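Local coordinates for YkuI protein (Bacillus subtilis, PDB 2BAS) that carries an EAL domain, the family of cyclic di-GMP phosphodiesterases, and so probably cleaves this bacterial second messenger, at residues 309-314 with 319-324; 300-305 with 326-331. All coordinates share one frame; numbering follows the deposited sequence.

Contact 1 (309-314 with 319-324); sequences SLRKNN and DDFIKK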
loop_
_atom_site.group_PDB
_atom_site.type_symbol
_atom_site.label_atom_id
_atom_site.label_comp_id
_atom_site.label_asym_id
_atom_site.label_seq_id
_atom_site.Cartn_x
_atom_site.Cartn_y
_atom_site.Cartn_z
ATOM N N SER A 309 17.472 28.239 -23.848
ATOM C CA SER A 309 18.788 28.754 -24.225
ATOM C C SER A 309 19.552 27.790 -25.147
ATOM O O SER A 309 20.056 28.198 -26.197
ATOM C CB SER A 309 19.598 29.068 -22.969
ATOM O OG SER A 309 20.983 29.041 -23.235
ATOM N N LEU A 310 19.634 26.517 -24.753
ATOM C CA LEU A 310 20.288 25.482 -25.567
ATOM C C LEU A 310 19.559 25.189 -26.877
ATOM O O LEU A 310 20.197 24.942 -27.905
ATOM C CB LEU A 310 20.482 24.187 -24.781
ATOM C CG LEU A 310 21.721 24.081 -23.892
ATOM C CD1 LEU A 310 21.608 22.874 -22.997
ATOM C CD2 LEU A 310 22.986 24.001 -24.722
ATOM N N ARG A 311 18.230 25.237 -26.842
ATOM C CA ARG A 311 17.435 24.944 -28.031
ATOM C C ARG A 311 17.284 26.119 -28.980
ATOM O O ARG A 311 17.143 25.916 -30.187
ATOM C CB ARG A 311 16.068 24.384 -27.658
ATOM C CG ARG A 311 16.139 22.950 -27.203
ATOM C CD ARG A 311 14.979 22.176 -27.744
ATOM N NE ARG A 311 15.402 20.852 -28.189
ATOM C CZ ARG A 311 14.673 20.054 -28.963
ATOM N NH1 ARG A 311 13.473 20.440 -29.378
ATOM N NH2 ARG A 311 15.144 18.866 -29.322
ATOM N N LYS A 312 17.319 27.338 -28.444
ATOM C CA LYS A 312 17.128 28.536 -29.261
ATOM C C LYS A 312 18.253 28.703 -30.268
ATOM O O LYS A 312 19.434 28.619 -29.917
ATOM C CB LYS A 312 16.989 29.798 -28.400
ATOM C CG LYS A 312 16.457 31.001 -29.171
ATOM C CD LYS A 312 16.004 32.136 -28.260
ATOM C CE LYS A 312 15.352 33.265 -29.067
ATOM N NZ LYS A 312 16.302 33.916 -30.005
ATOM N N ASN A 313 17.857 28.929 -31.521
ATOM C CA ASN A 313 18.775 29.123 -32.642
ATOM C C ASN A 313 19.776 27.982 -32.854
ATOM O O ASN A 313 20.848 28.191 -33.434
ATOM C CB ASN A 313 19.493 30.479 -32.526
ATOM C CG ASN A 313 18.571 31.664 -32.800
ATOM O OD1 ASN A 313 17.619 31.567 -33.580
ATOM N ND2 ASN A 313 18.863 32.797 -32.167
ATOM N N ASN A 314 19.422 26.780 -32.396
ATOM C CA ASN A 314 20.296 25.616 -32.543
ATOM C C ASN A 314 19.640 24.454 -33.282
ATOM O O ASN A 314 18.557 23.996 -32.899
ATOM C CB ASN A 314 20.832 25.147 -31.190
ATOM C CG ASN A 314 21.991 24.174 -31.334
ATOM O OD1 ASN A 314 22.851 24.336 -32.211
ATOM N ND2 ASN A 314 22.021 23.161 -30.481
ATOM N N ASP A 319 19.324 13.696 -29.160
ATOM C CA ASP A 319 20.386 12.991 -28.419
ATOM C C ASP A 319 21.569 13.907 -28.110
ATOM O O ASP A 319 22.173 13.821 -27.040
ATOM C CB ASP A 319 20.854 11.734 -29.161
ATOM C CG ASP A 319 19.853 10.590 -29.073
ATOM O OD1 ASP A 319 19.720 9.992 -27.987
ATOM O OD2 ASP A 319 19.209 10.270 -30.093
ATOM N N ASP A 320 21.879 14.800 -29.039
ATOM C CA ASP A 320 22.928 15.772 -28.820
ATOM C C ASP A 320 22.485 16.845 -27.825
ATOM O O ASP A 320 23.298 17.333 -27.037
ATOM C CB ASP A 320 23.387 16.375 -30.146
ATOM C CG ASP A 320 24.206 15.382 -30.994
ATOM O OD1 ASP A 320 24.806 14.442 -30.412
ATOM O OD2 ASP A 320 24.261 15.546 -32.240
ATOM N N PHE A 321 21.194 17.185 -27.844
ATOM C CA PHE A 321 20.651 18.186 -26.917
ATOM C C PHE A 321 20.761 17.789 -25.436
ATOM O O PHE A 321 21.134 18.619 -24.599
ATOM C CB PHE A 321 19.204 18.571 -27.288
ATOM C CG PHE A 321 18.418 19.187 -26.154
ATOM C CD1 PHE A 321 18.694 20.481 -25.708
ATOM C CD2 PHE A 321 17.396 18.469 -25.532
ATOM C CE1 PHE A 321 17.967 21.045 -24.643
ATOM C CE2 PHE A 321 16.654 19.027 -24.465
ATOM C CZ PHE A 321 16.939 20.310 -24.025
ATOM N N ILE A 322 20.440 16.535 -25.116
ATOM C CA ILE A 322 20.468 16.084 -23.720
ATOM C C ILE A 322 21.894 15.941 -23.177
ATOM O O ILE A 322 22.127 16.123 -21.977
ATOM C CB ILE A 322 19.619 14.803 -23.457
ATOM C CG1 ILE A 322 20.123 13.597 -24.268
ATOM C CG2 ILE A 322 18.131 15.077 -23.717
ATOM C CD1 ILE A 322 19.418 12.280 -23.921
ATOM N N LYS A 323 22.839 15.628 -24.062
ATOM C CA LYS A 323 24.239 15.519 -23.677
ATOM C C LYS A 323 24.727 16.881 -23.213
ATOM O O LYS A 323 25.487 16.989 -22.243
ATOM C CB LYS A 323 25.097 15.033 -24.848
ATOM C CG LYS A 323 24.760 13.643 -25.368
ATOM C CD LYS A 323 25.614 13.337 -26.573
ATOM C CE LYS A 323 25.144 12.085 -27.279
ATOM N NZ LYS A 323 25.867 11.927 -28.584
ATOM N N LYS A 324 24.273 17.916 -23.918
ATOM C CA LYS A 324 24.600 19.292 -23.585
ATOM C C LYS A 324 23.814 19.727 -22.353
ATOM O O LYS A 324 24.354 20.393 -21.481
ATOM C CB LYS A 324 24.314 20.225 -24.762
ATOM C CG LYS A 324 25.185 20.006 -26.002
ATOM C CD LYS A 324 24.899 21.092 -27.043
ATOM C CE LYS A 324 25.588 20.849 -28.391
ATOM N NZ LYS A 324 24.949 19.757 -29.183
#
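Leu-310 and Arg-311 meet Phe-321 and Lys-324 at the corner where the end of the long helix 271-311 leads through a short turn into helix 318-328. Lys-312 is the first residue to leave helical angles, inside a type II beta turn that runs from Arg-311 to Asn-314. A backbone bond from Asn-314 N to Arg-311 O closes this turn.

The Phe-321 ring is the hub. Its CG is anti to its own backbone N (chi1 159°), which swings the ring toward the long helix. Arg-311 lies over one face. Its NE stands above the ring centre, and Arg-311 CZ is 4.9 Å from the Phe-321 ring centroid, a cation-pi contact. The guanidinium is tilted, its plane 66° from the ring, so this is not a flat stack. Nearer its backbone, Arg-311 CG makes an off-centre CH-pi contact, 3.7 Å from Phe-321 CE1. Bends at chi2 and chi3 lead the arginine across the ring. Its NH2 then forms a salt bridge with Asp-318, so one group serves both ring and carboxylate.

Leu-310 comes in at the ring edge, with Leu-310 CB 4.0 Å from Phe-321 CE1. Its methyls reach on to the next helical turn. Leu-310 CD1 lies 3.9 Å from the backbone C of Lys-324, and Leu-310 CD2 lies 4.0 Å from Lys-324 CB. The aliphatic part of the lysine thus extends the apolar patch to the exposed side. Met-338 and Met-409 of the neighbouring strands also touch Phe-321. The arrangement is that of two consecutive helices joined by a short turn and packed against a beta sheet, with an aromatic side chain at the junction.

Contact 2 (300-305 with 326-331); sequences YKRVHQ and AEELTD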
loop_
_atom_site.group_PDB
_atom_site.type_symbol
_atom_site.label_atom_id
_atom_site.label_comp_id
_atom_site.label_asym_id
_atom_site.label_seq_id
_atom_site.Cartn_x
_atom_site.Cartn_y
_atom_site.Cartn_z
ATOM N N TYR A 300 12.356 24.608 -11.726
ATOM C CA TYR A 300 11.716 24.800 -13.017
ATOM C C TYR A 300 12.331 25.967 -13.782
ATOM O O TYR A 300 12.510 25.886 -14.998
ATOM C CB TYR A 300 10.197 25.008 -12.865
ATOM C CG TYR A 300 9.505 25.427 -14.148
ATOM C CD1 TYR A 300 9.338 24.525 -15.197
ATOM C CD2 TYR A 300 9.026 26.726 -14.318
ATOM C CE1 TYR A 300 8.707 24.907 -16.392
ATOM C CE2 TYR A 300 8.394 27.112 -15.500
ATOM C CZ TYR A 300 8.247 26.195 -16.534
ATOM O OH TYR A 300 7.630 26.553 -17.712
ATOM N N LYS A 301 12.643 27.048 -13.075
ATOM C CA LYS A 301 13.206 28.238 -13.720
ATOM C C LYS A 301 14.590 27.938 -14.286
ATOM O O LYS A 301 14.903 28.346 -15.412
ATOM C CB LYS A 301 13.255 29.445 -12.775
ATOM C CG LYS A 301 11.926 29.786 -12.133
ATOM C CD LYS A 301 11.809 31.278 -11.802
ATOM C CE LYS A 301 10.902 31.526 -10.589
ATOM N NZ LYS A 301 9.678 30.666 -10.562
ATOM N N ARG A 302 15.396 27.204 -13.514
ATOM C CA ARG A 302 16.741 26.831 -13.943
ATOM C C ARG A 302 16.686 26.010 -15.233
ATOM O O ARG A 302 17.379 26.322 -16.210
ATOM C CB ARG A 302 17.496 26.088 -12.832
ATOM C CG ARG A 302 18.896 25.636 -13.201
ATOM C CD ARG A 302 19.895 26.759 -13.059
ATOM N NE ARG A 302 21.174 26.464 -13.707
ATOM C CZ ARG A 302 21.460 26.747 -14.982
ATOM N NH1 ARG A 302 20.553 27.325 -15.772
ATOM N NH2 ARG A 302 22.656 26.444 -15.470
ATOM N N VAL A 303 15.834 24.992 -15.246
ATOM C CA VAL A 303 15.678 24.122 -16.408
ATOM C C VAL A 303 15.100 24.861 -17.624
ATOM O O VAL A 303 15.556 24.649 -18.745
ATOM C CB VAL A 303 14.873 22.853 -16.043
ATOM C CG1 VAL A 303 14.462 22.045 -17.289
ATOM C CG2 VAL A 303 15.689 21.985 -15.053
ATOM N N HIS A 304 14.122 25.736 -17.404
ATOM C CA HIS A 304 13.531 26.521 -18.484
ATOM C C HIS A 304 14.594 27.401 -19.185
ATOM O O HIS A 304 14.631 27.472 -20.422
ATOM C CB HIS A 304 12.367 27.359 -17.944
ATOM C CG HIS A 304 11.563 28.048 -19.000
ATOM N ND1 HIS A 304 10.683 27.377 -19.825
ATOM C CD2 HIS A 304 11.499 29.351 -19.363
ATOM C CE1 HIS A 304 10.117 28.238 -20.654
ATOM N NE2 HIS A 304 10.590 29.443 -20.391
ATOM N N GLN A 305 15.456 28.060 -18.407
ATOM C CA GLN A 305 16.568 28.825 -18.982
ATOM C C GLN A 305 17.467 27.928 -19.818
ATOM O O GLN A 305 17.743 28.232 -20.971
ATOM C CB GLN A 305 17.430 29.443 -17.904
ATOM C CG GLN A 305 16.842 30.625 -17.218
ATOM C CD GLN A 305 17.825 31.241 -16.246
ATOM O OE1 GLN A 305 18.207 32.405 -16.390
ATOM N NE2 GLN A 305 18.261 30.452 -15.257
ATOM N N ALA A 326 22.846 17.810 -19.916
ATOM C CA ALA A 326 23.491 17.090 -18.815
ATOM C C ALA A 326 24.648 17.869 -18.227
ATOM O O ALA A 326 24.758 17.990 -17.008
ATOM C CB ALA A 326 23.972 15.715 -19.267
ATOM N N GLU A 327 25.506 18.385 -19.100
ATOM C CA GLU A 327 26.661 19.171 -18.691
ATOM C C GLU A 327 26.274 20.501 -18.056
ATOM O O GLU A 327 26.913 20.943 -17.102
ATOM C CB GLU A 327 27.617 19.384 -19.871
ATOM C CG GLU A 327 28.341 18.108 -20.329
ATOM C CD GLU A 327 29.386 17.590 -19.325
ATOM O OE1 GLU A 327 29.434 18.056 -18.157
ATOM O OE2 GLU A 327 30.168 16.698 -19.711
ATOM N N GLU A 328 25.228 21.131 -18.580
ATOM C CA GLU A 328 24.706 22.371 -18.011
ATOM C C GLU A 328 24.115 22.121 -16.617
ATOM O O GLU A 328 24.267 22.946 -15.715
ATOM C CB GLU A 328 23.647 22.973 -18.937
ATOM C CG GLU A 328 23.128 24.339 -18.503
ATOM C CD GLU A 328 24.204 25.406 -18.516
ATOM O OE1 GLU A 328 24.414 26.034 -17.461
ATOM O OE2 GLU A 328 24.850 25.607 -19.572
ATOM N N LEU A 329 23.451 20.982 -16.450
ATOM C CA LEU A 329 22.868 20.612 -15.164
ATOM C C LEU A 329 23.711 19.584 -14.392
ATOM O O LEU A 329 23.214 18.914 -13.479
ATOM C CB LEU A 329 21.428 20.094 -15.361
ATOM C CG LEU A 329 20.365 21.053 -15.918
ATOM C CD1 LEU A 329 19.012 20.412 -15.841
ATOM C CD2 LEU A 329 20.331 22.391 -15.195
ATOM N N THR A 330 24.996 19.488 -14.728
ATOM C CA THR A 330 25.860 18.438 -14.161
ATOM C C THR A 330 25.796 18.253 -12.642
ATOM O O THR A 330 25.877 17.120 -12.151
ATOM C CB THR A 330 27.335 18.569 -14.610
ATOM O OG1 THR A 330 28.057 17.410 -14.177
ATOM C CG2 THR A 330 27.998 19.820 -14.030
ATOM N N ASP A 331 25.628 19.357 -11.916
ATOM C CA ASP A 331 25.654 19.338 -10.449
ATOM C C ASP A 331 24.374 18.816 -9.773
ATOM O O ASP A 331 24.413 18.437 -8.607
ATOM C CB ASP A 331 26.082 20.710 -9.898
ATOM C CG ASP A 331 27.588 20.975 -10.090
ATOM O OD1 ASP A 331 28.346 19.989 -10.219
ATOM O OD2 ASP A 331 28.026 22.155 -10.104
#
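Arg-302 and Glu-328 form a salt bridge between helix 271-311 and the end of helix 318-328, with Arg-302 NH2 2.7 Å from Glu-328 OE1. The oxygen sits at the guanidinium edge, in its plane. The hydrogen bond is weak, because its N-H...O angle is only 127°. The carboxylate is turned 72° from the guanidinium, and a single oxygen takes the contact.

Next to this pair is an apolar contact, on the side toward the sheet. Leu-329 CD1 meets Val-303 CG2 at 3.8 Å, the two side chains crossing at about a right angle. The other methyl, Leu-329 CD2, lies 4.1 Å from Arg-302 CG and also faces the guanidinium. With its CG anti to the backbone N (chi1 179°) and a bend at chi2, Arg-302 passes alongside Leu-329 to reach the glutamate. With an alanine in place of Arg-302, Glu-328 is likely to lose this charged mate, and one flank of Leu-329 would probably be uncovered.

Further out, Ile-417 of strand 413-419 touches both Val-303 and Leu-329, and Tyr-407 of strand 401-409 also touches Val-303. The arrangement is typical of helices packed on a beta sheet, with apolar residues inside and a salt bridge at the more exposed edge of the interface.

How the contacts relate
Contacts 1 and 2 join the same two helices, 271-311 and 318-328, and their centres are about 12 Å apart. Along the chain the order is 300-305, 309-314, 319-324, 326-331. Contact 1 therefore lies at the turn, and contact 2 pairs the flanking segments. The two helices thus touch at two successive places, first near the turn and then farther from it. All four segments belong to the EAL-associated signalling domain. Both contacts border its six-stranded antiparallel sheet, with strand 401-409 touching side chains of each. The contact centres lie about 45 Å (contact 1) and about 36 Å (contact 2) from the centre of the chain, at the distal end of the long helix that leads from the EAL domain.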